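Local coordinates for nitrogenase molybdenum-iron protein alpha chain (Clostridium pasteurianum, PDB 4WES) that forms, with the beta chain, the molybdenum-iron component of nitrogenase, which reduces dinitrogen to ammonia at an iron-molybdenum-sulfur cluster, at residues Ile218-Val228 with Tyr484-Gly495. Numbering follows the deposited sequence. Where two conformers were deposited one is given.
Sequences IGGDAWEMDRV and YDYNGPYAGFRG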
loop_
_atom_site.group_PDB
_atom_site.type_symbol
_atom_site.label_atom_id
_atom_site.label_comp_id
_atom_site.label_asym_id
_atom_site.label_seq_id
_atom_site.Cartn_x
_atom_site.Cartn_y
_atom_site.Cartn_z
ATOM N N ILE A 218 4.582 15.831 -25.932
ATOM C CA ILE A 218 4.952 14.723 -25.059
ATOM C C ILE A 218 5.437 15.286 -23.732
ATOM O O ILE A 218 6.307 16.146 -23.691
ATOM C CB ILE A 218 6.024 13.853 -25.707
ATOM C CG1 ILE A 218 5.609 13.362 -27.116
ATOM C CG2 ILE A 218 6.386 12.691 -24.786
ATOM C CD1 ILE A 218 4.254 12.665 -27.203
ATOM N N GLY A 219 4.837 14.821 -22.644
ATOM C CA GLY A 219 5.212 15.306 -21.326
ATOM C C GLY A 219 5.050 16.791 -21.110
ATOM O O GLY A 219 5.671 17.330 -20.204
ATOM N N GLY A 220 4.223 17.476 -21.911
ATOM C CA GLY A 220 4.075 18.903 -21.770
ATOM C C GLY A 220 5.051 19.767 -22.535
ATOM O O GLY A 220 5.030 21.003 -22.342
ATOM N N ASP A 221 5.824 19.199 -23.424
ATOM C CA ASP A 221 6.805 19.971 -24.196
ATOM C C ASP A 221 6.190 21.195 -24.912
ATOM O O ASP A 221 6.829 22.245 -24.963
ATOM C CB ASP A 221 7.450 19.093 -25.272
ATOM C CG ASP A 221 8.545 18.179 -24.801
ATOM O OD1 ASP A 221 8.961 18.235 -23.616
ATOM O OD2 ASP A 221 8.963 17.349 -25.665
ATOM N N ALA A 222 5.037 21.012 -25.545
ATOM C CA ALA A 222 4.473 22.087 -26.357
ATOM C C ALA A 222 4.031 23.249 -25.482
ATOM O O ALA A 222 4.211 24.427 -25.829
ATOM C CB ALA A 222 3.310 21.606 -27.180
ATOM N N TRP A 223 3.443 22.946 -24.316
ATOM C CA TRP A 223 3.047 24.011 -23.412
ATOM C C TRP A 223 4.246 24.831 -22.958
ATOM O O TRP A 223 4.143 26.051 -22.764
ATOM C CB TRP A 223 2.272 23.455 -22.225
ATOM C CG TRP A 223 0.961 22.858 -22.604
ATOM C CD1 TRP A 223 0.108 23.299 -23.598
ATOM C CD2 TRP A 223 0.316 21.733 -22.007
ATOM N NE1 TRP A 223 -1.028 22.534 -23.626
ATOM C CE2 TRP A 223 -0.931 21.566 -22.666
ATOM C CE3 TRP A 223 0.643 20.862 -20.958
ATOM C CZ2 TRP A 223 -1.793 20.556 -22.357
ATOM C CZ3 TRP A 223 -0.234 19.834 -20.650
ATOM C CH2 TRP A 223 -1.450 19.711 -21.341
ATOM N N GLU A 224 5.394 24.183 -22.790
ATOM C CA GLU A 224 6.595 24.908 -22.380
ATOM C C GLU A 224 7.127 25.797 -23.510
ATOM O O GLU A 224 7.534 26.934 -23.236
ATOM C CB GLU A 224 7.642 23.908 -21.854
ATOM C CG GLU A 224 8.997 24.532 -21.567
ATOM C CD GLU A 224 9.061 25.655 -20.546
ATOM O OE1 GLU A 224 10.127 26.301 -20.499
ATOM O OE2 GLU A 224 8.064 25.859 -19.800
ATOM N N MET A 225 7.162 25.305 -24.742
ATOM C CA MET A 225 7.498 26.117 -25.917
ATOM C C MET A 225 6.592 27.332 -25.974
ATOM O O MET A 225 7.018 28.478 -26.198
ATOM C CB MET A 225 7.287 25.307 -27.215
ATOM C CG MET A 225 8.240 24.131 -27.393
ATOM S SD MET A 225 7.911 23.195 -28.911
ATOM C CE MET A 225 8.698 21.652 -28.493
ATOM N N ASP A 226 5.286 27.043 -25.873
ATOM C CA ASP A 226 4.289 28.105 -26.035
ATOM C C ASP A 226 4.461 29.163 -24.983
ATOM O O ASP A 226 4.266 30.361 -25.240
ATOM C CB ASP A 226 2.856 27.546 -25.981
ATOM C CG ASP A 226 2.533 26.659 -27.158
ATOM O OD1 ASP A 226 3.363 26.534 -28.087
ATOM O OD2 ASP A 226 1.415 26.102 -27.135
ATOM N N ARG A 227 4.788 28.785 -23.751
ATOM C CA ARG A 227 4.974 29.757 -22.669
ATOM C C ARG A 227 5.987 30.819 -23.082
ATOM O O ARG A 227 5.755 32.034 -22.900
ATOM C CB ARG A 227 5.471 29.011 -21.421
ATOM C CG ARG A 227 5.663 29.898 -20.206
ATOM C CD ARG A 227 6.220 29.143 -19.026
ATOM N NE ARG A 227 7.577 28.679 -19.239
ATOM C CZ ARG A 227 8.672 29.435 -19.168
ATOM N NH1 ARG A 227 8.575 30.719 -18.829
ATOM N NH2 ARG A 227 9.860 28.938 -19.464
ATOM N N VAL A 228 7.111 30.366 -23.622
ATOM C CA VAL A 228 8.181 31.284 -24.018
ATOM C C VAL A 228 7.817 32.079 -25.260
ATOM O O VAL A 228 8.053 33.287 -25.328
ATOM C CB VAL A 228 9.534 30.541 -24.185
ATOM C CG1 VAL A 228 10.610 31.424 -24.718
ATOM C CG2 VAL A 228 9.940 30.040 -22.825
ATOM N N TYR A 484 10.318 9.776 -22.049
ATOM C CA TYR A 484 10.950 10.629 -21.040
ATOM C C TYR A 484 10.924 10.007 -19.653
ATOM O O TYR A 484 11.024 10.702 -18.653
ATOM C CB TYR A 484 10.361 12.029 -21.000
ATOM C CG TYR A 484 10.383 12.826 -22.280
ATOM C CD1 TYR A 484 11.295 12.588 -23.291
ATOM C CD2 TYR A 484 9.525 13.912 -22.436
ATOM C CE1 TYR A 484 11.363 13.392 -24.406
ATOM C CE2 TYR A 484 9.586 14.723 -23.555
ATOM C CZ TYR A 484 10.532 14.482 -24.523
ATOM O OH TYR A 484 10.684 15.304 -25.637
ATOM N N ASP A 485 10.815 8.670 -19.576
ATOM C CA ASP A 485 10.666 8.015 -18.291
ATOM C C ASP A 485 9.582 8.685 -17.462
ATOM O O ASP A 485 9.650 8.803 -16.254
ATOM C CB ASP A 485 12.000 7.955 -17.543
ATOM C CG ASP A 485 12.940 6.947 -18.171
ATOM O OD1 ASP A 485 13.929 7.376 -18.824
ATOM O OD2 ASP A 485 12.701 5.714 -18.033
ATOM N N TYR A 486 8.487 9.098 -18.134
ATOM C CA TYR A 486 7.273 9.497 -17.433
ATOM C C TYR A 486 7.471 10.850 -16.727
ATOM O O TYR A 486 6.789 11.132 -15.753
ATOM C CB TYR A 486 6.732 8.349 -16.487
ATOM C CG TYR A 486 6.989 7.031 -17.171
ATOM C CD1 TYR A 486 6.407 6.729 -18.383
ATOM C CD2 TYR A 486 7.930 6.136 -16.683
ATOM C CE1 TYR A 486 6.735 5.630 -19.098
ATOM C CE2 TYR A 486 8.284 5.007 -17.401
ATOM C CZ TYR A 486 7.715 4.772 -18.617
ATOM O OH TYR A 486 8.123 3.660 -19.330
ATOM N N ASN A 487 8.339 11.658 -17.324
ATOM C CA ASN A 487 8.663 13.009 -16.891
ATOM C C ASN A 487 8.393 14.020 -18.017
ATOM O O ASN A 487 7.924 13.685 -19.095
ATOM C CB ASN A 487 10.142 13.093 -16.500
ATOM C CG ASN A 487 10.492 12.153 -15.382
ATOM O OD1 ASN A 487 9.841 12.143 -14.335
ATOM N ND2 ASN A 487 11.509 11.303 -15.608
ATOM N N GLY A 488 8.700 15.274 -17.749
ATOM C CA GLY A 488 8.592 16.316 -18.747
ATOM C C GLY A 488 7.931 17.566 -18.206
ATOM O O GLY A 488 7.307 17.527 -17.148
ATOM N N PRO A 489 8.053 18.667 -18.916
ATOM C CA PRO A 489 8.640 18.772 -20.255
ATOM C C PRO A 489 10.147 18.576 -20.241
ATOM O O PRO A 489 10.804 18.928 -19.257
ATOM C CB PRO A 489 8.296 20.217 -20.658
ATOM C CG PRO A 489 8.156 20.947 -19.363
ATOM C CD PRO A 489 7.504 19.958 -18.462
ATOM N N TYR A 490 10.676 18.063 -21.352
ATOM C CA TYR A 490 12.118 18.078 -21.585
ATOM C C TYR A 490 12.502 19.114 -22.648
ATOM O O TYR A 490 13.671 19.446 -22.734
ATOM C CB TYR A 490 12.643 16.700 -21.978
ATOM C CG TYR A 490 12.768 15.723 -20.824
ATOM C CD1 TYR A 490 12.518 16.059 -19.472
ATOM C CD2 TYR A 490 13.207 14.410 -21.073
ATOM C CE1 TYR A 490 12.681 15.146 -18.457
ATOM C CE2 TYR A 490 13.396 13.494 -20.021
ATOM C CZ TYR A 490 13.133 13.905 -18.713
ATOM O OH TYR A 490 13.300 13.040 -17.631
ATOM N N ALA A 491 11.517 19.659 -23.386
ATOM C CA ALA A 491 11.772 20.784 -24.293
ATOM C C ALA A 491 11.715 22.110 -23.550
ATOM O O ALA A 491 11.159 22.211 -22.462
ATOM C CB ALA A 491 10.728 20.762 -25.422
ATOM N N GLY A 492 12.230 23.134 -24.213
ATOM C CA GLY A 492 12.202 24.485 -23.669
ATOM C C GLY A 492 13.181 24.686 -22.521
ATOM O O GLY A 492 13.935 23.775 -22.140
ATOM N N PHE A 493 13.165 25.892 -21.965
ATOM C CA PHE A 493 14.118 26.230 -20.935
ATOM C C PHE A 493 13.885 25.426 -19.666
ATOM O O PHE A 493 14.836 24.921 -19.070
ATOM C CB PHE A 493 14.045 27.723 -20.630
ATOM C CG PHE A 493 14.630 28.592 -21.707
ATOM C CD1 PHE A 493 15.990 28.651 -21.924
ATOM C CD2 PHE A 493 13.822 29.392 -22.490
ATOM C CE1 PHE A 493 16.522 29.477 -22.900
ATOM C CE2 PHE A 493 14.349 30.223 -23.450
ATOM C CZ PHE A 493 15.700 30.257 -23.669
ATOM N N ARG A 494 12.635 25.329 -19.219
ATOM C CA ARG A 494 12.354 24.505 -18.038
ATOM C C ARG A 494 12.634 23.038 -18.314
ATOM O O ARG A 494 12.991 22.276 -17.380
ATOM C CB ARG A 494 10.923 24.659 -17.556
ATOM C CG ARG A 494 10.694 26.040 -17.021
ATOM C CD ARG A 494 9.296 26.209 -16.516
ATOM N NE ARG A 494 9.068 27.586 -16.124
ATOM C CZ ARG A 494 7.865 28.075 -15.879
ATOM N NH1 ARG A 494 6.806 27.277 -15.943
ATOM N NH2 ARG A 494 7.728 29.345 -15.565
ATOM N N GLY A 495 12.489 22.619 -19.563
ATOM C CA GLY A 495 12.810 21.254 -19.937
ATOM C C GLY A 495 14.267 20.885 -19.761
ATOM O O GLY A 495 14.567 19.745 -19.408
#
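Gly219 and Gly488 bring the two backbones together, their CA atoms 4.4 Å apart, where a type I' turn (Ile218 to Asp221) leads into helix 221-232 and faces the cis peptide before Pro489. Asp221 makes three hydrogen bonds across the contact. Tyr490 N meets Asp221 OD1 nearly along the C-O axis at 2.8 Å. Ala491 N reaches Asp221 OD1 from above the carboxylate plane at 2.9 Å. Tyr484 OH donates to the syn lone pair of Asp221 OD2 at 2.7 Å. Glu224 has CG anti to the backbone N (chi1 173°), and a bend at chi2 brings its carboxylate to Arg494. Glu224 OE1 accepts Arg494 N at 3.0 Å. Arg227 grips the same carboxylate side-on through NE and NH2. Its guanidinium lies flat on that of Arg494, planes 2° apart and centres 3.7 Å apart; the nearby Glu224 probably offsets the like charges. Val228 CG2 meets the edge of the Phe493 ring. The contact ties the chain entering helix 492-507 to the turn and first helical turns after strand 209-215; the turn's Ile218 touches the iron-molybdenum cluster. Helix 306-334 packs on Val228 and Phe493, and its Glu319 also pairs with Arg227. Asp221 and Met225 touch strand 209-215.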